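Local coordinates for protein beta-Lactamase/D-Alanine Carboxypeptidase (Pseudomonas syringae pv. tomato, PDB 5EVI) that probably catalyses the hydrolysis of beta-lactam antibiotics to substituted beta-amino acids, as a member of the class C beta-lactamase family, at residues Q91-Y96 and T103-I108; G119-Q124 and A155-G160; V110-T115 and G262-G267; T150-A155 and N297-D302. One frame throughout, in Å; residues are numbered along the deposited sequence.

Contact 1: residues Q91-Y96 and T103-I108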
loop_
_atom_site.group_PDB
_atom_site.type_symbol
_atom_site.label_atom_id
_atom_site.label_comp_id
_atom_site.label_asym_id
_atom_site.label_seq_id
_atom_site.Cartn_x
_atom_site.Cartn_y
_atom_site.Cartn_z
ATOM N N GLN D 91 10.819 -4.571 -19.616
ATOM C CA GLN D 91 10.346 -4.245 -20.969
ATOM C C GLN D 91 9.484 -2.988 -20.943
ATOM O O GLN D 91 8.879 -2.657 -19.921
ATOM C CB GLN D 91 9.542 -5.397 -21.580
ATOM C CG GLN D 91 10.323 -6.681 -21.808
ATOM C CD GLN D 91 11.320 -6.553 -22.939
ATOM O OE1 GLN D 91 12.523 -6.458 -22.707
ATOM N NE2 GLN D 91 10.821 -6.529 -24.173
ATOM N N SER D 92 9.419 -2.294 -22.074
ATOM C CA SER D 92 8.691 -1.026 -22.149
ATOM C C SER D 92 7.174 -1.238 -22.056
ATOM O O SER D 92 6.676 -2.311 -22.374
ATOM C CB SER D 92 9.080 -0.248 -23.417
ATOM O OG SER D 92 8.667 -0.918 -24.588
ATOM N N ILE D 93 6.461 -0.208 -21.601
ATOM C CA ILE D 93 4.995 -0.251 -21.414
ATOM C C ILE D 93 4.249 -0.692 -22.684
ATOM O O ILE D 93 3.273 -1.449 -22.601
ATOM C CB ILE D 93 4.460 1.108 -20.891
ATOM C CG1 ILE D 93 4.857 1.282 -19.415
ATOM C CG2 ILE D 93 2.937 1.233 -21.038
ATOM C CD1 ILE D 93 4.912 2.717 -18.932
ATOM N N ASP D 94 4.731 -0.233 -23.842
ATOM C CA ASP D 94 4.173 -0.629 -25.144
ATOM C C ASP D 94 4.263 -2.121 -25.472
ATOM O O ASP D 94 3.481 -2.616 -26.286
ATOM C CB ASP D 94 4.754 0.223 -26.291
ATOM C CG ASP D 94 6.250 0.014 -26.517
ATOM O OD1 ASP D 94 6.738 -1.133 -26.476
ATOM O OD2 ASP D 94 6.941 1.027 -26.770
ATOM N N THR D 95 5.204 -2.835 -24.850
ATOM C CA THR D 95 5.268 -4.302 -24.940
ATOM C C THR D 95 4.015 -5.008 -24.395
ATOM O O THR D 95 3.707 -6.126 -24.823
ATOM C CB THR D 95 6.505 -4.867 -24.198
ATOM O OG1 THR D 95 7.680 -4.181 -24.634
ATOM C CG2 THR D 95 6.679 -6.379 -24.438
ATOM N N TYR D 96 3.325 -4.375 -23.440
ATOM C CA TYR D 96 2.106 -4.938 -22.838
ATOM C C TYR D 96 0.845 -4.080 -22.966
ATOM O O TYR D 96 -0.236 -4.552 -22.612
ATOM C CB TYR D 96 2.344 -5.237 -21.357
ATOM C CG TYR D 96 3.657 -5.904 -21.092
ATOM C CD1 TYR D 96 3.822 -7.269 -21.312
ATOM C CD2 TYR D 96 4.747 -5.168 -20.639
ATOM C CE1 TYR D 96 5.040 -7.883 -21.078
ATOM C CE2 TYR D 96 5.965 -5.771 -20.401
ATOM C CZ TYR D 96 6.106 -7.126 -20.623
ATOM O OH TYR D 96 7.312 -7.714 -20.383
ATOM N N THR D 103 4.376 6.082 -28.471
ATOM C CA THR D 103 4.150 7.218 -27.570
ATOM C C THR D 103 5.375 7.432 -26.686
ATOM O O THR D 103 6.271 6.589 -26.636
ATOM C CB THR D 103 2.920 6.992 -26.664
ATOM O OG1 THR D 103 3.086 5.787 -25.904
ATOM C CG2 THR D 103 1.641 6.901 -27.489
ATOM N N ARG D 104 5.401 8.562 -25.989
ATOM C CA ARG D 104 6.486 8.875 -25.055
ATOM C C ARG D 104 6.430 7.936 -23.847
ATOM O O ARG D 104 7.461 7.402 -23.426
ATOM C CB ARG D 104 6.408 10.336 -24.604
ATOM C CG ARG D 104 6.623 11.339 -25.731
ATOM C CD ARG D 104 6.206 12.750 -25.339
ATOM N NE ARG D 104 5.827 13.554 -26.502
ATOM C CZ ARG D 104 4.662 13.477 -27.151
ATOM N NH1 ARG D 104 3.710 12.617 -26.780
ATOM N NH2 ARG D 104 4.443 14.270 -28.199
ATOM N N LEU D 105 5.223 7.729 -23.314
ATOM C CA LEU D 105 4.996 6.778 -22.212
ATOM C C LEU D 105 5.259 5.331 -22.632
ATOM O O LEU D 105 5.725 4.528 -21.823
ATOM C CB LEU D 105 3.565 6.904 -21.666
ATOM C CG LEU D 105 3.220 6.152 -20.374
ATOM C CD1 LEU D 105 4.034 6.663 -19.194
ATOM C CD2 LEU D 105 1.734 6.276 -20.084
ATOM N N GLY D 106 4.953 5.017 -23.890
ATOM C CA GLY D 106 5.152 3.690 -24.462
ATOM C C GLY D 106 6.537 3.088 -24.317
ATOM O O GLY D 106 6.655 1.915 -23.958
ATOM N N LYS D 107 7.578 3.884 -24.590
ATOM C CA LYS D 107 8.974 3.385 -24.591
ATOM C C LYS D 107 9.684 3.354 -23.214
ATOM O O LYS D 107 10.846 2.942 -23.135
ATOM C CB LYS D 107 9.837 4.144 -25.628
ATOM C CG LYS D 107 10.232 5.578 -25.282
ATOM C CD LYS D 107 11.277 6.119 -26.261
ATOM C CE LYS D 107 11.946 7.386 -25.748
ATOM N NZ LYS D 107 13.069 7.851 -26.617
ATOM N N ILE D 108 8.998 3.786 -22.152
ATOM C CA ILE D 108 9.549 3.771 -20.787
ATOM C C ILE D 108 9.331 2.380 -20.183
ATOM O O ILE D 108 8.244 1.819 -20.342
ATOM C CB ILE D 108 8.857 4.828 -19.884
ATOM C CG1 ILE D 108 9.057 6.234 -20.458
ATOM C CG2 ILE D 108 9.397 4.779 -18.453
ATOM C CD1 ILE D 108 8.078 7.259 -19.932
HETATM O O HOH W 1 6.629 3.965 -27.633
#
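Two main-chain hydrogen bonds join residues 91-96 to 103-108. Ile93 N donates to Ile108 O at 3.0 Å, from above the carbonyl plane. Asp94 N donates to Gly106 O at 2.9 Å, in the carbonyl plane and on a lone pair, with an N-H...O angle of 166°. A weaker CA-H...O contact runs from Ser92 CA to Ile108 O.

Asp94 and Ser92 lie beside Gly106 O. Asp94 CG sits in the crowded position between its N and carbonyl carbon (chi1 66°). This places Asp94 OD2 3.0 Å from Gly106 O, a pair of acceptors. Ser92 OG donates to Asp94 OD1 at 2.7 Å, from above the carboxylate plane. A water donates to both Asp94 OD2 and Thr103 O, and so bridges the segments. Within 103-108, Thr103 OG1 accepts from Gly106 N in an ST motif.

The apolar part is small. Ile93 CD1 meets Leu105 CD1 at 4.1 Å. Both side chains pack on helix 156-169.

The crowding of Asp94 OD2 against Gly106 O would disfavour a full negative charge there. The water on OD2 and Ser92 OG on OD1 donate hydrogen bonds that probably offset this, leaving the carboxylate fixed within the loop between helices 70-83 and 112-115.

Contact 2: residues G119-Q124 and A155-G160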
loop_
_atom_site.group_PDB
_atom_site.type_symbol
_atom_site.label_atom_id
_atom_site.label_comp_id
_atom_site.label_asym_id
_atom_site.label_seq_id
_atom_site.Cartn_x
_atom_site.Cartn_y
_atom_site.Cartn_z
ATOM N N GLY D 119 8.134 9.907 -15.219
ATOM C CA GLY D 119 8.436 11.221 -15.812
ATOM C C GLY D 119 7.699 12.431 -15.240
ATOM O O GLY D 119 8.012 13.576 -15.619
ATOM N N GLY D 120 6.725 12.198 -14.352
ATOM C CA GLY D 120 5.939 13.267 -13.747
ATOM C C GLY D 120 4.479 13.064 -14.103
ATOM O O GLY D 120 4.087 13.152 -15.277
ATOM N N PHE D 121 3.687 12.740 -13.090
ATOM C CA PHE D 121 2.242 12.753 -13.195
ATOM C C PHE D 121 1.678 13.643 -12.082
ATOM O O PHE D 121 2.351 13.862 -11.073
ATOM C CB PHE D 121 1.679 11.335 -13.050
ATOM C CG PHE D 121 1.896 10.457 -14.255
ATOM C CD1 PHE D 121 0.933 10.379 -15.257
ATOM C CD2 PHE D 121 3.052 9.690 -14.379
ATOM C CE1 PHE D 121 1.120 9.560 -16.366
ATOM C CE2 PHE D 121 3.249 8.866 -15.485
ATOM C CZ PHE D 121 2.277 8.798 -16.479
ATOM N N PRO D 122 0.440 14.152 -12.260
ATOM C CA PRO D 122 -0.316 14.727 -11.147
ATOM C C PRO D 122 -0.710 13.634 -10.169
ATOM O O PRO D 122 -0.879 12.503 -10.588
ATOM C CB PRO D 122 -1.560 15.294 -11.833
ATOM C CG PRO D 122 -1.747 14.415 -13.013
ATOM C CD PRO D 122 -0.347 14.169 -13.507
ATOM N N ILE D 123 -0.873 13.959 -8.887
ATOM C CA ILE D 123 -1.181 12.911 -7.897
ATOM C C ILE D 123 -2.481 12.166 -8.218
ATOM O O ILE D 123 -2.530 10.940 -8.093
ATOM C CB ILE D 123 -1.175 13.416 -6.431
ATOM C CG1 ILE D 123 -1.272 12.225 -5.462
ATOM C CG2 ILE D 123 -2.293 14.423 -6.162
ATOM C CD1 ILE D 123 -0.774 12.535 -4.072
ATOM N N GLN D 124 -3.506 12.899 -8.651
ATOM C CA GLN D 124 -4.784 12.305 -9.039
ATOM C C GLN D 124 -4.900 12.172 -10.547
ATOM O O GLN D 124 -4.210 12.863 -11.301
ATOM C CB GLN D 124 -5.958 13.159 -8.536
ATOM C CG GLN D 124 -6.130 13.181 -7.027
ATOM C CD GLN D 124 -6.377 11.806 -6.430
ATOM O OE1 GLN D 124 -5.676 11.387 -5.505
ATOM N NE2 GLN D 124 -7.377 11.092 -6.956
ATOM N N ALA D 155 2.187 9.269 -7.605
ATOM C CA ALA D 155 0.951 9.519 -8.366
ATOM C C ALA D 155 0.014 8.307 -8.527
ATOM O O ALA D 155 0.473 7.174 -8.666
ATOM C CB ALA D 155 1.302 10.109 -9.737
ATOM N N ASN D 156 -1.298 8.551 -8.550
ATOM C CA ASN D 156 -2.277 7.484 -8.887
ATOM C C ASN D 156 -2.363 7.005 -10.359
ATOM O O ASN D 156 -2.421 5.805 -10.594
ATOM C CB ASN D 156 -3.669 7.845 -8.347
ATOM C CG ASN D 156 -3.694 7.903 -6.837
ATOM O OD1 ASN D 156 -2.814 7.352 -6.184
ATOM N ND2 ASN D 156 -4.721 8.545 -6.269
ATOM N N PRO D 157 -2.353 7.925 -11.349
ATOM C CA PRO D 157 -2.409 7.471 -12.752
ATOM C C PRO D 157 -1.365 6.419 -13.124
ATOM O O PRO D 157 -1.672 5.465 -13.835
ATOM C CB PRO D 157 -2.153 8.756 -13.554
ATOM C CG PRO D 157 -2.541 9.860 -12.626
ATOM C CD PRO D 157 -2.158 9.373 -11.260
ATOM N N SER D 158 -0.150 6.587 -12.614
ATOM C CA SER D 158 0.971 5.760 -13.024
ATOM C C SER D 158 0.895 4.368 -12.390
ATOM O O SER D 158 0.961 3.372 -13.095
ATOM C CB SER D 158 2.282 6.444 -12.678
ATOM O OG SER D 158 2.194 7.090 -11.426
ATOM N N ILE D 159 0.753 4.311 -11.065
ATOM C CA ILE D 159 0.544 3.022 -10.384
ATOM C C ILE D 159 -0.770 2.350 -10.791
ATOM O O ILE D 159 -0.837 1.121 -10.860
ATOM C CB ILE D 159 0.659 3.154 -8.844
ATOM C CG1 ILE D 159 0.734 1.783 -8.163
ATOM C CG2 ILE D 159 -0.483 3.959 -8.263
ATOM C CD1 ILE D 159 1.987 1.032 -8.497
ATOM N N GLY D 160 -1.802 3.143 -11.084
ATOM C CA GLY D 160 -3.036 2.612 -11.652
ATOM C C GLY D 160 -2.802 1.858 -12.957
ATOM O O GLY D 160 -3.406 0.803 -13.185
#
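Phe121 and Pro157 point in opposite directions and slide past each other. Phe121 CD1 lies 3.9 Å from Pro157 CB, while Phe121 CD2, across the ring, meets Ser158 CB at 3.7 Å. Phe121 CG is anti to its carbonyl carbon (chi1 -74°), which directs the ring at the start of helix 156-169. At the root of this side chain, Phe121 CB touches Ala155 CB at 3.6 Å. Trp142 stacks on the Phe121 ring from outside the two segments.

Gln124 and Asn156 lie side by side and point the same way. Their amide planes are 90° apart. Gln124 OE1 comes to 3.1 Å from Asn156 ND2, but the angle is too poor for a hydrogen bond. The chain of Gln124 is bent at chi2, which turns its amide back towards Asn156. The stronger partner of Asn156 is Lys71, whose NZ bonds to Asn156 OD1.

One main-chain bond ties residues 119-124 to 155-160. Asn156 N donates to Ile123 O at 2.7 Å, nearly straight at 168° and in the carbonyl plane. It holds the loop against the first turn of helix 156-169, with Ala155 at the N-cap. Pro157 CD fits beside Pro122 O at 3.4 Å.

Tyr154, Ala155 and Asn156 fit the Tyr-X-Asn motif of class C beta-lactamases. The contact thus probably forms one wall of the active site, next to the SxxK lysine.

Contact 3: residues V110-T115 and G262-G267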
loop_
_atom_site.group_PDB
_atom_site.type_symbol
_atom_site.label_atom_id
_atom_site.label_comp_id
_atom_site.label_asym_id
_atom_site.label_seq_id
_atom_site.Cartn_x
_atom_site.Cartn_y
_atom_site.Cartn_z
ATOM N N VAL D 110 8.318 -0.650 -17.662
ATOM C CA VAL D 110 7.091 -0.800 -16.852
ATOM C C VAL D 110 7.337 -0.562 -15.356
ATOM O O VAL D 110 6.462 -0.013 -14.671
ATOM C CB VAL D 110 6.434 -2.192 -17.072
ATOM C CG1 VAL D 110 5.262 -2.453 -16.119
ATOM C CG2 VAL D 110 5.953 -2.349 -18.511
ATOM N N PHE D 111 8.512 -0.955 -14.856
ATOM C CA PHE D 111 8.795 -0.893 -13.410
ATOM C C PHE D 111 8.636 0.508 -12.831
ATOM O O PHE D 111 8.182 0.664 -11.700
ATOM C CB PHE D 111 10.170 -1.483 -13.063
ATOM C CG PHE D 111 11.354 -0.628 -13.442
ATOM C CD1 PHE D 111 11.881 0.301 -12.544
ATOM C CD2 PHE D 111 11.994 -0.804 -14.666
ATOM C CE1 PHE D 111 12.993 1.063 -12.877
ATOM C CE2 PHE D 111 13.117 -0.038 -15.002
ATOM C CZ PHE D 111 13.610 0.890 -14.105
ATOM N N HIS D 112 8.977 1.521 -13.628
ATOM C CA HIS D 112 8.816 2.923 -13.228
ATOM C C HIS D 112 7.410 3.329 -12.753
ATOM O O HIS D 112 7.266 4.378 -12.113
ATOM C CB HIS D 112 9.170 3.848 -14.394
ATOM C CG HIS D 112 10.625 3.892 -14.713
ATOM N ND1 HIS D 112 11.557 4.464 -13.876
ATOM C CD2 HIS D 112 11.309 3.426 -15.781
ATOM C CE1 HIS D 112 12.756 4.368 -14.429
ATOM N NE2 HIS D 112 12.633 3.724 -15.573
ATOM N N LEU D 113 6.389 2.562 -13.127
ATOM C CA LEU D 113 5.011 2.841 -12.717
ATOM C C LEU D 113 4.721 2.409 -11.285
ATOM O O LEU D 113 3.745 2.865 -10.704
ATOM C CB LEU D 113 4.025 2.103 -13.620
ATOM C CG LEU D 113 4.009 2.393 -15.127
ATOM C CD1 LEU D 113 3.239 1.298 -15.837
ATOM C CD2 LEU D 113 3.382 3.747 -15.411
ATOM N N GLY D 114 5.478 1.435 -10.784
ATOM C CA GLY D 114 5.446 1.057 -9.374
ATOM C C GLY D 114 6.400 1.820 -8.478
ATOM O O GLY D 114 6.288 1.743 -7.253
ATOM N N THR D 115 7.363 2.532 -9.061
ATOM C CA THR D 115 8.307 3.320 -8.281
ATOM C C THR D 115 8.089 4.848 -8.352
ATOM O O THR D 115 8.831 5.611 -7.740
ATOM C CB THR D 115 9.730 2.986 -8.735
ATOM O OG1 THR D 115 9.866 3.371 -10.103
ATOM C CG2 THR D 115 10.000 1.513 -8.594
ATOM N N GLY D 262 14.616 -2.705 -3.990
ATOM C CA GLY D 262 14.867 -1.275 -3.919
ATOM C C GLY D 262 15.411 -0.755 -5.230
ATOM O O GLY D 262 16.511 -1.156 -5.667
ATOM N N TYR D 263 14.668 0.151 -5.850
ATOM C CA TYR D 263 15.040 0.667 -7.181
ATOM C C TYR D 263 15.694 2.047 -7.117
ATOM O O TYR D 263 16.583 2.332 -7.912
ATOM C CB TYR D 263 13.812 0.725 -8.070
ATOM C CG TYR D 263 13.264 -0.592 -8.526
ATOM C CD1 TYR D 263 13.805 -1.251 -9.628
ATOM C CD2 TYR D 263 12.151 -1.165 -7.893
ATOM C CE1 TYR D 263 13.273 -2.460 -10.067
ATOM C CE2 TYR D 263 11.604 -2.362 -8.325
ATOM C CZ TYR D 263 12.172 -3.012 -9.406
ATOM O OH TYR D 263 11.651 -4.185 -9.856
ATOM N N PHE D 264 15.261 2.907 -6.187
ATOM C CA PHE D 264 15.808 4.276 -6.086
ATOM C C PHE D 264 16.077 4.722 -4.641
ATOM O O PHE D 264 15.385 4.300 -3.709
ATOM C CB PHE D 264 14.839 5.259 -6.754
ATOM C CG PHE D 264 14.547 4.938 -8.187
ATOM C CD1 PHE D 264 15.390 5.402 -9.202
ATOM C CD2 PHE D 264 13.442 4.189 -8.536
ATOM C CE1 PHE D 264 15.138 5.102 -10.528
ATOM C CE2 PHE D 264 13.177 3.884 -9.863
ATOM C CZ PHE D 264 14.024 4.347 -10.863
ATOM N N LYS D 265 17.096 5.566 -4.465
ATOM C CA LYS D 265 17.281 6.330 -3.228
ATOM C C LYS D 265 16.598 7.679 -3.440
ATOM O O LYS D 265 16.871 8.346 -4.451
ATOM C CB LYS D 265 18.773 6.532 -2.909
ATOM C CG LYS D 265 19.455 5.344 -2.228
ATOM C CD LYS D 265 19.629 5.555 -0.725
ATOM C CE LYS D 265 19.561 4.264 0.070
ATOM N NZ LYS D 265 20.373 3.129 -0.434
ATOM N N VAL D 266 15.714 8.062 -2.511
ATOM C CA VAL D 266 14.927 9.323 -2.596
ATOM C C VAL D 266 15.018 10.000 -1.234
ATOM O O VAL D 266 14.241 9.693 -0.335
ATOM C CB VAL D 266 13.443 9.070 -2.975
ATOM C CG1 VAL D 266 12.704 10.386 -3.210
ATOM C CG2 VAL D 266 13.342 8.205 -4.226
ATOM N N GLY D 267 15.986 10.903 -1.074
ATOM C CA GLY D 267 16.385 11.368 0.255
ATOM C C GLY D 267 16.843 10.178 1.089
ATOM O O GLY D 267 17.645 9.348 0.621
#
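Phe111 CG takes the crowded position between its backbone N and carbonyl carbon (chi1 74°), and Thr115 OG1 does the same. His112, Tyr263 and Phe264 have CG anti to the carbonyl carbon, at -71° in Tyr263. These turns bring four rings from two distant parts of the chain together.

Phe111 and Tyr263 lie nearly parallel, with planes 17° apart. They are slid so far that the rings barely overlap, and the centroids are 5.2 Å apart. Phe111 CD1 sits over one face of Tyr263, 3.8 Å from Tyr263 CD1. Phe264 comes in at the edge of Phe111, with CZ 4.0 Å from Phe111 CE1. The same Phe264 CZ lies 3.8 Å from His112 CE1. These last two rings meet rim to rim, neither over the face of the other.

Thr115 touches both strand residues. Its CG2 meets Tyr263 CD2 at 3.5 Å. Its CB and OG1 meet Phe264, with OG1 at the ring edge, 3.4 Å from Phe264 CE2. The polar ends turn elsewhere: His112 ND1 and Thr115 OG1 both bond to Thr117 OG1. The contact is van der Waals packing, mostly aromatic, with no hydrogen bond between the segments.

Tyr263 and Phe264 both stand opposite Gln271 in a classic beta bulge, and both point their side chains towards residues 110-115. Their side chains pack strand 262-266 of the antiparallel sheet against residues 111-115 of the helical part.

Contact 4: residues T150-A155 and N297-D302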
loop_
_atom_site.group_PDB
_atom_site.type_symbol
_atom_site.label_atom_id
_atom_site.label_comp_id
_atom_site.label_asym_id
_atom_site.label_seq_id
_atom_site.Cartn_x
_atom_site.Cartn_y
_atom_site.Cartn_z
ATOM N N THR D 150 15.104 9.838 -12.771
ATOM C CA THR D 150 15.855 11.007 -12.319
ATOM C C THR D 150 15.128 11.742 -11.213
ATOM O O THR D 150 15.751 12.416 -10.401
ATOM C CB THR D 150 16.146 11.965 -13.481
ATOM O OG1 THR D 150 14.921 12.447 -14.030
ATOM C CG2 THR D 150 16.916 11.241 -14.580
ATOM N N HIS D 151 13.800 11.629 -11.183
ATOM C CA HIS D 151 13.003 12.220 -10.111
ATOM C C HIS D 151 11.888 11.263 -9.701
ATOM O O HIS D 151 11.647 10.251 -10.377
ATOM C CB HIS D 151 12.435 13.579 -10.533
ATOM C CG HIS D 151 13.477 14.616 -10.846
ATOM N ND1 HIS D 151 14.196 14.624 -12.025
ATOM C CD2 HIS D 151 13.902 15.691 -10.141
ATOM C CE1 HIS D 151 15.018 15.656 -12.031
ATOM N NE2 HIS D 151 14.860 16.322 -10.900
ATOM N N ARG D 152 11.242 11.581 -8.583
ATOM C CA ARG D 152 10.177 10.757 -8.010
ATOM C C ARG D 152 8.968 11.631 -7.661
ATOM O O ARG D 152 9.079 12.551 -6.841
ATOM C CB ARG D 152 10.701 10.021 -6.781
ATOM C CG ARG D 152 9.792 8.893 -6.247
ATOM C CD ARG D 152 8.788 9.429 -5.247
ATOM N NE ARG D 152 8.244 8.402 -4.355
ATOM C CZ ARG D 152 7.394 8.652 -3.355
ATOM N NH1 ARG D 152 6.989 9.894 -3.086
ATOM N NH2 ARG D 152 6.952 7.642 -2.606
ATOM N N THR D 153 7.829 11.299 -8.269
ATOM C CA THR D 153 6.582 12.027 -8.114
ATOM C C THR D 153 5.480 11.002 -7.849
ATOM O O THR D 153 5.011 10.316 -8.746
ATOM C CB THR D 153 6.315 12.876 -9.372
ATOM O OG1 THR D 153 7.472 13.671 -9.605
ATOM C CG2 THR D 153 5.119 13.792 -9.217
ATOM N N TYR D 154 5.114 10.880 -6.585
ATOM C CA TYR D 154 4.065 9.937 -6.158
ATOM C C TYR D 154 2.777 10.251 -6.929
ATOM O O TYR D 154 2.345 11.399 -6.932
ATOM C CB TYR D 154 3.831 10.099 -4.670
ATOM C CG TYR D 154 2.927 9.073 -4.049
ATOM C CD1 TYR D 154 3.445 7.862 -3.603
ATOM C CD2 TYR D 154 1.559 9.322 -3.861
ATOM C CE1 TYR D 154 2.642 6.913 -3.003
ATOM C CE2 TYR D 154 0.740 8.375 -3.254
ATOM C CZ TYR D 154 1.289 7.168 -2.831
ATOM O OH TYR D 154 0.495 6.212 -2.228
ATOM N N ALA D 155 2.187 9.269 -7.605
ATOM C CA ALA D 155 0.951 9.519 -8.366
ATOM C C ALA D 155 0.014 8.307 -8.527
ATOM O O ALA D 155 0.473 7.174 -8.666
ATOM C CB ALA D 155 1.302 10.109 -9.737
ATOM N N ASN D 297 5.420 15.866 -3.278
ATOM C CA ASN D 297 5.966 16.704 -4.352
ATOM C C ASN D 297 7.190 16.057 -4.986
ATOM O O ASN D 297 7.782 15.161 -4.413
ATOM C CB ASN D 297 6.334 18.090 -3.833
ATOM C CG ASN D 297 5.131 18.876 -3.328
ATOM O OD1 ASN D 297 5.304 19.905 -2.682
ATOM N ND2 ASN D 297 3.916 18.394 -3.604
ATOM N N THR D 298 7.578 16.549 -6.157
ATOM C CA THR D 298 8.632 15.924 -6.956
ATOM C C THR D 298 9.994 16.083 -6.289
ATOM O O THR D 298 10.398 17.195 -5.978
ATOM C CB THR D 298 8.643 16.495 -8.382
ATOM O OG1 THR D 298 7.381 16.202 -8.998
ATOM C CG2 THR D 298 9.746 15.884 -9.221
ATOM N N GLN D 299 10.674 14.960 -6.055
ATOM C CA GLN D 299 12.002 14.928 -5.430
ATOM C C GLN D 299 12.995 14.398 -6.439
ATOM O O GLN D 299 12.611 13.687 -7.362
ATOM C CB GLN D 299 12.039 13.972 -4.229
ATOM C CG GLN D 299 11.620 14.570 -2.894
ATOM C CD GLN D 299 10.126 14.657 -2.738
ATOM O OE1 GLN D 299 9.587 15.705 -2.372
ATOM N NE2 GLN D 299 9.435 13.552 -3.021
ATOM N N LYS D 300 14.270 14.726 -6.237
ATOM C CA LYS D 300 15.356 14.080 -6.960
ATOM C C LYS D 300 15.487 12.629 -6.483
ATOM O O LYS D 300 15.291 12.332 -5.302
ATOM C CB LYS D 300 16.674 14.818 -6.730
ATOM C CG LYS D 300 17.857 14.175 -7.437
ATOM C CD LYS D 300 18.938 15.189 -7.807
ATOM C CE LYS D 300 19.932 14.598 -8.792
ATOM N NZ LYS D 300 20.448 13.262 -8.365
ATOM N N ALA D 301 15.812 11.739 -7.416
ATOM C CA ALA D 301 16.048 10.333 -7.111
ATOM C C ALA D 301 17.324 9.863 -7.797
ATOM O O ALA D 301 17.757 10.452 -8.788
ATOM C CB ALA D 301 14.868 9.482 -7.562
ATOM N N ASP D 302 17.908 8.797 -7.253
ATOM C CA ASP D 302 19.140 8.195 -7.773
ATOM C C ASP D 302 18.929 6.695 -7.963
ATOM O O ASP D 302 18.580 5.994 -7.012
ATOM C CB ASP D 302 20.291 8.431 -6.799
ATOM C CG ASP D 302 20.533 9.903 -6.522
ATOM O OD1 ASP D 302 20.441 10.722 -7.460
ATOM O OD2 ASP D 302 20.826 10.243 -5.361
HETATM O O HOH W 2 18.358 12.500 -10.872
#
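His151 can be followed outwards from its backbone. Its CB lies 3.2 Å from Gln299 O and also touches Thr298 CG2 at 3.8 Å. CG is anti to the carbonyl carbon (chi1 -62°), which sets the ring beside Gln299 O and Lys300 CA. His151 CG and CD2 each lie 3.7 Å from Gln299 O. CD2 also meets Lys300 CA at 3.9 Å. On the other side of the ring, ND1 donates to Thr150 OG1 at 3.0 Å, close to the ring plane. Thr150 OG1 also bonds to Leu147 O. The ND1 bond probably fixes the ring's rotation, and Tyr146 meets the ring from outside the segments.

The backbones of the two strands pair. Arg152 N donates to Gln299 O at 2.8 Å, and Gln299 N returns a bond to Arg152 O. Ala301 N donates to Thr150 O. At the far end Thr153 OG1 and Thr298 OG1 share a short hydrogen bond of 2.6 Å, and Thr153 OG1 also bonds to Tyr146 OH. Arg152 projects on the same face as Gln299 and forms a salt bridge with Glu276.

This is an antiparallel ladder in which strand 151-152 is an outermost strand of the large sheet. Two residues after the strand comes Tyr154, whose OH bonds to Ser68, Lys71 and Lys318. That cluster fits the SxxK active site of serine beta-lactamases.

Contact 1 closes first along the chain, in series with the others. Contact 2 falls within the long span that contact 3 brings together, and contact 4 crosses both. Contact 1 is peripheral, its centre about 24 Å from that of the chain. Contacts 3 and 4 are closest, with centres about 9 Å apart, and share the large sheet through neighbouring strands 262-266 and 299-308. Contacts 2 and 4 share Ala155, where strand 151-152 gives way to helix 156-169. Leu113 of contact 3 packs on Ser158 of contact 2 and Ile93 of contact 1. The set thus runs from the helical part to the sheet, passing the probable active site at contacts 2 and 4.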